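Local structure of glutathione S-transferase (Sulfitobacter, 4GF0) at residues M3-T12 with P27-F35; I48-L59 with I64-Y74. The protein binds glutathione and probably catalyses its conjugation, through the thiol, to electrophilic substrates. All coordinates share one frame; numbering follows the deposited sequence.

Overall arrangement
Contact 1 (3-12 with 27-35) comes first along the chain and is complete before contact 2 (48-59 with 64-74) begins. Their centres lie 11 Å apart in one four-stranded mixed sheet, ordered 28-32, 4-8, 56-58, 64-66, so contact 1 is the parallel pair on one side and contact 2 the antiparallel hairpin on the other. Strands 4-8 and 56-58 join them: the T5 O to R58 N distance is 2.8 Å and Y7 N to A56 O is 2.9 Å, both probable hydrogen bonds. Together they form the thioredoxin-like sheet of the N-terminal domain. Both reach the same glutathione; all four segments contribute to its pocket, which residues such as Q40, R118 and Y165 help to complete.

Contact 1. Residues M3-T12 with P27-F35; sequences MLTLYFTPGT and PYQPVRVDF. With GSH (glutathione), chain D.
T9 and F35 meet just beyond the ends of two parallel strands, 4-8 and 28-32, whose axes approach to 4.6 Å. Between the strands, Q29 N donates to L4 O, L6 N to Q29 O, V31 N to L6 O, F8 N to V31 O and V33 N to F8 O; the V31 N bond is the straightest, at 170°. This is the beta-alpha-beta unit of a thioredoxin-like domain, with helix 14-23 as the crossover, and L6 and Y28 both pack on A18 of that helix. On the other side of the sheet, V31 CG1 lies 3.8 Å from Y7 CD2, the two side chains running side by side.

T9 can be followed outward atom by atom. Its CB lies nearest V33 O, at 3.6 Å, with F35 CE1 a little farther off. At CB the chain forks: OG1 stands anti to the carbonyl carbon (chi1 -60°) and donates to V33 O over 2.8 Å, whereas CG2 sits over the face of the F35 ring, 3.8 Å from its centroid and 8° off the normal, a CH-pi contact. OG1 also comes within 3.2 Å of F35 CE1, so both branches touch the ring, but only CG2 lies over its face. T9 O, in turn, accepts from both T12 N and T12 OG1 across a type II turn.

Beyond T9, F35 CZ lies 3.6 Å from CA3 of glutathione, while T12 CB is 3.6 Å from the thiol sulfur SG2. Were F35 replaced by an alanine, T9 CG2 would probably lose the ring face it packs on, and a gap is likely to open beside the glycyl part of glutathione. The chemistry thus divides: backbone and hydroxyl bonds fix the strand ends, while F35 and T12 offer glutathione mainly van der Waals contact.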
# COMPACT_ATOMS: atom_id res chain seq x y z
N MET A 3 -16.98 2.98 20.03
CA MET A 3 -16.43 3.71 18.90
C MET A 3 -15.07 3.18 18.47
O MET A 3 -14.35 2.55 19.25
CB MET A 3 -16.24 5.18 19.26
CG MET A 3 -17.47 5.90 19.74
SD MET A 3 -17.00 7.60 20.11
CE MET A 3 -18.54 8.21 20.79
N LEU A 4 -14.72 3.49 17.23
CA LEU A 4 -13.40 3.24 16.69
C LEU A 4 -12.39 4.14 17.38
O LEU A 4 -12.70 5.29 17.71
CB LEU A 4 -13.40 3.60 15.21
CG LEU A 4 -14.34 2.82 14.30
CD1 LEU A 4 -14.25 3.36 12.87
CD2 LEU A 4 -13.96 1.35 14.35
N THR A 5 -11.17 3.64 17.56
CA THR A 5 -10.08 4.45 18.09
C THR A 5 -8.99 4.53 17.05
O THR A 5 -8.51 3.50 16.56
CB THR A 5 -9.51 3.83 19.37
OG1 THR A 5 -10.56 3.64 20.32
CG2 THR A 5 -8.45 4.75 19.98
N LEU A 6 -8.59 5.74 16.69
CA LEU A 6 -7.58 5.92 15.66
C LEU A 6 -6.32 6.47 16.30
O LEU A 6 -6.35 7.54 16.89
CB LEU A 6 -8.06 6.92 14.61
CG LEU A 6 -7.02 7.26 13.54
CD1 LEU A 6 -6.77 6.05 12.65
CD2 LEU A 6 -7.52 8.44 12.71
N TYR A 7 -5.22 5.74 16.15
CA TYR A 7 -3.92 6.25 16.59
C TYR A 7 -3.32 7.04 15.43
O TYR A 7 -3.20 6.53 14.33
CB TYR A 7 -3.02 5.07 16.97
CG TYR A 7 -3.58 4.32 18.14
CD1 TYR A 7 -4.52 3.32 17.98
CD2 TYR A 7 -3.18 4.63 19.44
CE1 TYR A 7 -5.05 2.64 19.08
CE2 TYR A 7 -3.69 3.96 20.52
CZ TYR A 7 -4.62 2.97 20.34
OH TYR A 7 -5.12 2.31 21.44
N PHE A 8 -2.97 8.29 15.70
CA PHE A 8 -2.56 9.20 14.64
C PHE A 8 -1.49 10.15 15.15
O PHE A 8 -1.26 10.27 16.36
CB PHE A 8 -3.76 10.03 14.18
CG PHE A 8 -4.02 11.23 15.05
CD1 PHE A 8 -4.70 11.09 16.26
CD2 PHE A 8 -3.56 12.49 14.68
CE1 PHE A 8 -4.93 12.20 17.07
CE2 PHE A 8 -3.78 13.59 15.50
CZ PHE A 8 -4.46 13.44 16.70
N THR A 9 -0.88 10.87 14.22
CA THR A 9 0.08 11.90 14.57
C THR A 9 -0.20 13.05 13.62
O THR A 9 -0.38 12.81 12.42
CB THR A 9 1.51 11.40 14.37
OG1 THR A 9 1.73 10.25 15.21
CG2 THR A 9 2.54 12.48 14.72
N PRO A 10 -0.26 14.29 14.13
CA PRO A 10 -0.60 15.40 13.23
C PRO A 10 0.37 15.47 12.06
O PRO A 10 1.56 15.20 12.24
CB PRO A 10 -0.44 16.64 14.13
CG PRO A 10 -0.67 16.11 15.53
CD PRO A 10 -0.06 14.74 15.52
N GLY A 11 -0.14 15.78 10.87
CA GLY A 11 0.72 15.97 9.71
C GLY A 11 1.18 14.69 9.04
O GLY A 11 1.93 14.73 8.07
N THR A 12 0.74 13.55 9.57
CA THR A 12 1.13 12.26 8.99
C THR A 12 0.01 11.64 8.17
O THR A 12 -1.13 12.14 8.14
CB THR A 12 1.60 11.25 10.06
OG1 THR A 12 0.50 10.87 10.89
CG2 THR A 12 2.71 11.86 10.93
N PRO A 27 -18.70 8.33 14.71
CA PRO A 27 -17.96 8.84 15.88
C PRO A 27 -16.68 8.03 16.03
O PRO A 27 -16.65 6.84 15.69
CB PRO A 27 -18.92 8.57 17.04
CG PRO A 27 -19.73 7.38 16.60
CD PRO A 27 -19.86 7.50 15.09
N TYR A 28 -15.61 8.66 16.49
CA TYR A 28 -14.38 7.95 16.74
C TYR A 28 -13.59 8.70 17.78
O TYR A 28 -13.87 9.87 18.08
CB TYR A 28 -13.54 7.76 15.45
CG TYR A 28 -12.97 9.04 14.87
CD1 TYR A 28 -13.79 10.00 14.29
CD2 TYR A 28 -11.60 9.27 14.86
CE1 TYR A 28 -13.26 11.16 13.74
CE2 TYR A 28 -11.07 10.42 14.31
CZ TYR A 28 -11.90 11.36 13.76
OH TYR A 28 -11.36 12.51 13.21
N GLN A 29 -12.60 8.01 18.33
CA GLN A 29 -11.74 8.53 19.37
C GLN A 29 -10.32 8.61 18.82
O GLN A 29 -9.70 7.57 18.59
CB GLN A 29 -11.75 7.58 20.56
CG GLN A 29 -13.11 7.34 21.18
CD GLN A 29 -13.42 8.33 22.28
OE1 GLN A 29 -12.77 9.36 22.41
NE2 GLN A 29 -14.43 8.01 23.09
N PRO A 30 -9.82 9.83 18.60
CA PRO A 30 -8.44 10.00 18.14
C PRO A 30 -7.44 9.92 19.31
O PRO A 30 -7.68 10.53 20.36
CB PRO A 30 -8.43 11.42 17.56
CG PRO A 30 -9.87 11.88 17.55
CD PRO A 30 -10.58 11.09 18.59
N VAL A 31 -6.35 9.18 19.12
CA VAL A 31 -5.29 9.12 20.11
C VAL A 31 -4.00 9.59 19.47
O VAL A 31 -3.52 8.99 18.51
CB VAL A 31 -5.07 7.70 20.63
CG1 VAL A 31 -3.86 7.66 21.59
CG2 VAL A 31 -6.31 7.20 21.32
N ARG A 32 -3.43 10.66 20.02
CA ARG A 32 -2.21 11.22 19.44
C ARG A 32 -0.97 10.43 19.86
O ARG A 32 -0.79 10.14 21.05
CB ARG A 32 -2.07 12.70 19.80
CG ARG A 32 -0.84 13.36 19.18
CD ARG A 32 -0.92 14.88 19.25
NE ARG A 32 -0.91 15.38 20.62
CZ ARG A 32 0.19 15.56 21.35
NH1 ARG A 32 1.38 15.25 20.85
NH2 ARG A 32 0.09 16.03 22.59
N VAL A 33 -0.15 10.06 18.88
CA VAL A 33 1.11 9.39 19.15
C VAL A 33 2.21 10.42 18.92
O VAL A 33 2.32 10.98 17.83
CB VAL A 33 1.31 8.18 18.22
CG1 VAL A 33 2.64 7.52 18.48
CG2 VAL A 33 0.16 7.18 18.40
N ASP A 34 3.00 10.68 19.95
CA ASP A 34 3.95 11.80 19.94
C ASP A 34 5.33 11.43 19.39
O ASP A 34 6.13 10.78 20.07
CB ASP A 34 4.08 12.35 21.36
CG ASP A 34 4.84 13.66 21.42
OD1 ASP A 34 5.09 14.27 20.36
OD2 ASP A 34 5.18 14.09 22.55
N PHE A 35 5.61 11.84 18.15
CA PHE A 35 6.90 11.56 17.51
C PHE A 35 8.05 12.30 18.18
O PHE A 35 9.21 11.91 18.04
CB PHE A 35 6.87 11.97 16.03
CG PHE A 35 6.14 11.02 15.13
CD1 PHE A 35 5.33 10.02 15.64
CD2 PHE A 35 6.28 11.12 13.75
CE1 PHE A 35 4.65 9.14 14.79
CE2 PHE A 35 5.61 10.25 12.90
CZ PHE A 35 4.80 9.26 13.42
N1 GSH D . 2.70 1.84 4.85
CA1 GSH D . 2.26 2.55 6.03
C1 GSH D . 0.86 3.04 5.85
O11 GSH D . 0.07 3.08 6.83
O12 GSH D . 0.48 3.45 4.72
CB1 GSH D . 3.15 3.74 6.28
CG1 GSH D . 2.97 4.15 7.75
CD1 GSH D . 4.05 5.18 8.12
OE1 GSH D . 5.22 5.03 7.77
N2 GSH D . 3.65 6.34 8.90
CA2 GSH D . 4.65 7.32 9.28
C2 GSH D . 5.22 6.90 10.60
O2 GSH D . 4.54 6.28 11.41
CB2 GSH D . 4.05 8.68 9.40
SG2 GSH D . 3.52 9.26 7.80
N3 GSH D . 6.60 7.20 10.96
CA3 GSH D . 7.10 6.78 12.26
C3 GSH D . 8.52 6.27 12.18
O31 GSH D . 9.01 5.94 11.06
O32 GSH D . 9.22 6.17 13.23
O HOH W 1 -17.56 4.43 15.53

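Contact 2. Residues I48-L59 with I64-Y74; sequences INPKGRVPALRL and ILTETGALLDY. With GSH (glutathione), chain D.
Strands 56-58 and 64-66 run antiparallel at 156°, L57 and L65 forming a hydrogen-bonded pair with both N-H...O bonds in the carbonyl planes. On the face of the hairpin that carries R58 and I64, I64 CD1 lies over one face of the R58 guanidinium, 3.6 Å from CZ. On the opposite side of the sheet, L57 CB touches L71 of helix 68-78, and L59 CD2 approaches Y74 CE2 to 3.5 Å, so the helix packs under the strands.

K51 reaches back across the loop. Bent at chi3 (-77°), its chain brings NZ into a hydrogen bond with T66 OG1 at 2.8 Å and a salt bridge with E67 OE2 at 2.9 Å, where OE2 uses its anti lone pair. The other oxygen, OE1, accepts from the glutathione amino group N1; K51 is thus a second-shell residue that probably steadies the E67 carboxylate.

P55 follows a cis peptide bond, the cis-proline characteristic of thioredoxin-like folds. Just before it, V54 pairs with glutathione like a strand: V54 N donates to O2, and V54 O accepts from N2 over 2.9 Å. At the helix start, T68 N and OG1 both donate to glutathione O11, which a water also links to P55 O and E67 N. The gamma-glutamyl carboxylate therefore faces a helix N-terminus that would probably stabilise its charge, and E67 is likely to balance the charge of the amino group.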
# COMPACT_ATOMS: atom_id res chain seq x y z
N ILE A 48 0.69 -2.21 20.36
CA ILE A 48 -0.48 -1.92 19.54
C ILE A 48 -0.15 -2.17 18.08
O ILE A 48 -0.86 -2.90 17.39
CB ILE A 48 -0.95 -0.46 19.75
CG1 ILE A 48 -1.43 -0.29 21.19
CG2 ILE A 48 -2.06 -0.10 18.75
CD1 ILE A 48 -1.81 1.13 21.56
N ASN A 49 0.93 -1.56 17.60
CA ASN A 49 1.41 -1.80 16.25
C ASN A 49 2.90 -2.11 16.26
O ASN A 49 3.72 -1.20 16.39
CB ASN A 49 1.15 -0.60 15.34
CG ASN A 49 1.63 -0.84 13.92
OD1 ASN A 49 1.97 -1.97 13.55
ND2 ASN A 49 1.66 0.22 13.11
N PRO A 50 3.25 -3.40 16.12
CA PRO A 50 4.66 -3.81 16.15
C PRO A 50 5.51 -3.14 15.08
O PRO A 50 6.73 -3.11 15.22
CB PRO A 50 4.58 -5.32 15.89
CG PRO A 50 3.22 -5.72 16.35
CD PRO A 50 2.33 -4.55 16.04
N LYS A 51 4.89 -2.62 14.02
CA LYS A 51 5.64 -1.91 12.98
C LYS A 51 6.05 -0.50 13.41
O LYS A 51 6.90 0.12 12.77
CB LYS A 51 4.84 -1.87 11.67
CG LYS A 51 4.70 -3.24 11.03
CD LYS A 51 3.80 -3.21 9.80
CE LYS A 51 2.33 -3.14 10.20
NZ LYS A 51 1.47 -3.25 8.98
N GLY A 52 5.45 -0.00 14.48
CA GLY A 52 5.84 1.28 15.05
C GLY A 52 5.47 2.45 14.17
O GLY A 52 6.21 3.44 14.11
N ARG A 53 4.34 2.34 13.49
CA ARG A 53 3.88 3.40 12.59
C ARG A 53 2.47 3.82 12.93
O ARG A 53 1.73 3.05 13.55
CB ARG A 53 3.89 2.94 11.12
CG ARG A 53 5.13 2.23 10.66
CD ARG A 53 6.34 3.15 10.55
NE ARG A 53 7.48 2.38 10.03
CZ ARG A 53 7.63 2.07 8.75
NH1 ARG A 53 6.73 2.49 7.86
NH2 ARG A 53 8.67 1.35 8.35
N VAL A 54 2.10 5.02 12.51
CA VAL A 54 0.68 5.41 12.49
C VAL A 54 0.27 5.47 11.02
O VAL A 54 1.09 5.77 10.16
CB VAL A 54 0.44 6.77 13.21
CG1 VAL A 54 0.76 6.65 14.70
CG2 VAL A 54 1.29 7.87 12.58
N PRO A 55 -1.01 5.19 10.71
CA PRO A 55 -2.14 4.92 11.60
C PRO A 55 -2.23 3.49 12.11
O PRO A 55 -1.69 2.56 11.51
CB PRO A 55 -3.34 5.18 10.70
CG PRO A 55 -2.84 4.75 9.33
CD PRO A 55 -1.43 5.25 9.30
N ALA A 56 -2.95 3.33 13.22
CA ALA A 56 -3.49 2.03 13.61
C ALA A 56 -4.91 2.30 14.03
O ALA A 56 -5.23 3.39 14.52
CB ALA A 56 -2.68 1.41 14.76
N LEU A 57 -5.78 1.32 13.83
CA LEU A 57 -7.19 1.50 14.18
C LEU A 57 -7.62 0.37 15.10
O LEU A 57 -7.42 -0.80 14.78
CB LEU A 57 -8.04 1.47 12.90
CG LEU A 57 -9.52 1.85 13.05
CD1 LEU A 57 -9.66 3.36 13.31
CD2 LEU A 57 -10.27 1.43 11.79
N ARG A 58 -8.21 0.72 16.24
CA ARG A 58 -8.74 -0.29 17.12
C ARG A 58 -10.23 -0.41 16.89
O ARG A 58 -10.98 0.57 16.99
CB ARG A 58 -8.47 0.05 18.59
CG ARG A 58 -9.04 -0.98 19.55
CD ARG A 58 -8.92 -0.55 21.00
NE ARG A 58 -7.53 -0.28 21.35
CZ ARG A 58 -6.64 -1.22 21.63
NH1 ARG A 58 -6.99 -2.51 21.60
NH2 ARG A 58 -5.39 -0.88 21.93
N LEU A 59 -10.68 -1.63 16.60
CA LEU A 59 -12.09 -1.86 16.30
C LEU A 59 -12.88 -2.05 17.58
O LEU A 59 -12.30 -2.09 18.67
CB LEU A 59 -12.25 -3.09 15.40
CG LEU A 59 -11.47 -3.03 14.09
CD1 LEU A 59 -11.84 -4.24 13.22
CD2 LEU A 59 -11.71 -1.72 13.34
N ILE A 64 -6.79 -4.77 16.26
CA ILE A 64 -6.02 -3.65 15.72
C ILE A 64 -5.78 -3.87 14.23
O ILE A 64 -5.30 -4.94 13.83
CB ILE A 64 -4.63 -3.50 16.41
CG1 ILE A 64 -4.78 -3.39 17.93
CG2 ILE A 64 -3.85 -2.32 15.82
CD1 ILE A 64 -5.39 -2.08 18.40
N LEU A 65 -6.11 -2.87 13.42
CA LEU A 65 -5.79 -2.89 11.99
C LEU A 65 -4.70 -1.86 11.69
O LEU A 65 -4.63 -0.80 12.33
CB LEU A 65 -7.03 -2.55 11.16
CG LEU A 65 -8.23 -3.48 11.34
CD1 LEU A 65 -9.43 -2.90 10.57
CD2 LEU A 65 -7.90 -4.87 10.84
N THR A 66 -3.86 -2.17 10.71
CA THR A 66 -2.83 -1.24 10.25
C THR A 66 -2.85 -1.12 8.74
O THR A 66 -3.49 -1.94 8.06
CB THR A 66 -1.42 -1.68 10.66
OG1 THR A 66 -1.12 -2.95 10.05
CG2 THR A 66 -1.30 -1.80 12.18
N GLU A 67 -2.10 -0.13 8.25
CA GLU A 67 -1.90 0.23 6.83
C GLU A 67 -3.01 1.13 6.31
O GLU A 67 -4.16 0.72 6.17
CB GLU A 67 -1.72 -0.98 5.90
CG GLU A 67 -0.52 -1.87 6.25
CD GLU A 67 0.82 -1.20 6.01
OE1 GLU A 67 0.90 -0.26 5.17
OE2 GLU A 67 1.81 -1.61 6.65
N THR A 68 -2.64 2.37 6.03
CA THR A 68 -3.60 3.39 5.64
C THR A 68 -4.63 2.90 4.61
O THR A 68 -5.83 3.05 4.80
CB THR A 68 -2.86 4.62 5.10
OG1 THR A 68 -2.02 5.13 6.14
CG2 THR A 68 -3.85 5.72 4.67
N GLY A 69 -4.16 2.28 3.52
CA GLY A 69 -5.08 1.89 2.46
C GLY A 69 -6.09 0.86 2.93
O GLY A 69 -7.25 0.87 2.50
N ALA A 70 -5.65 -0.05 3.80
CA ALA A 70 -6.54 -1.08 4.34
C ALA A 70 -7.58 -0.44 5.26
O ALA A 70 -8.75 -0.81 5.24
CB ALA A 70 -5.72 -2.15 5.10
N LEU A 71 -7.15 0.54 6.05
CA LEU A 71 -8.07 1.22 6.96
C LEU A 71 -9.10 2.03 6.20
O LEU A 71 -10.23 2.14 6.62
CB LEU A 71 -7.30 2.17 7.88
CG LEU A 71 -6.26 1.53 8.80
CD1 LEU A 71 -5.79 2.51 9.88
CD2 LEU A 71 -6.84 0.32 9.42
N LEU A 72 -8.68 2.64 5.09
CA LEU A 72 -9.62 3.41 4.27
C LEU A 72 -10.70 2.49 3.68
O LEU A 72 -11.90 2.79 3.75
CB LEU A 72 -8.86 4.15 3.15
CG LEU A 72 -8.01 5.35 3.59
CD1 LEU A 72 -7.12 5.84 2.42
CD2 LEU A 72 -8.91 6.47 4.08
N ASP A 73 -10.30 1.36 3.11
CA ASP A 73 -11.29 0.41 2.62
C ASP A 73 -12.18 -0.13 3.74
O ASP A 73 -13.36 -0.38 3.54
CB ASP A 73 -10.62 -0.75 1.84
CG ASP A 73 -10.87 -0.65 0.34
OD1 ASP A 73 -12.04 -0.45 -0.06
OD2 ASP A 73 -9.90 -0.76 -0.44
N TYR A 74 -11.62 -0.29 4.94
CA TYR A 74 -12.43 -0.73 6.08
C TYR A 74 -13.52 0.29 6.43
O TYR A 74 -14.69 -0.07 6.63
CB TYR A 74 -11.55 -1.03 7.31
CG TYR A 74 -12.40 -1.50 8.46
CD1 TYR A 74 -12.84 -2.81 8.52
CD2 TYR A 74 -12.79 -0.63 9.46
CE1 TYR A 74 -13.65 -3.25 9.56
CE2 TYR A 74 -13.62 -1.06 10.50
CZ TYR A 74 -14.03 -2.37 10.54
OH TYR A 74 -14.85 -2.80 11.56
N1 GSH D . 2.70 1.84 4.85
CA1 GSH D . 2.26 2.55 6.03
C1 GSH D . 0.86 3.04 5.85
O11 GSH D . 0.07 3.08 6.83
O12 GSH D . 0.48 3.45 4.72
CB1 GSH D . 3.15 3.74 6.28
CG1 GSH D . 2.97 4.15 7.75
CD1 GSH D . 4.05 5.18 8.12
OE1 GSH D . 5.22 5.03 7.77
N2 GSH D . 3.65 6.34 8.90
CA2 GSH D . 4.65 7.32 9.28
C2 GSH D . 5.22 6.90 10.60
O2 GSH D . 4.54 6.28 11.41
CB2 GSH D . 4.05 8.68 9.40
SG2 GSH D . 3.52 9.26 7.80
N3 GSH D . 6.60 7.20 10.96
CA3 GSH D . 7.10 6.78 12.26
C3 GSH D . 8.52 6.27 12.18
O31 GSH D . 9.01 5.94 11.06
O32 GSH D . 9.22 6.17 13.23
O HOH W 2 -0.24 1.79 9.27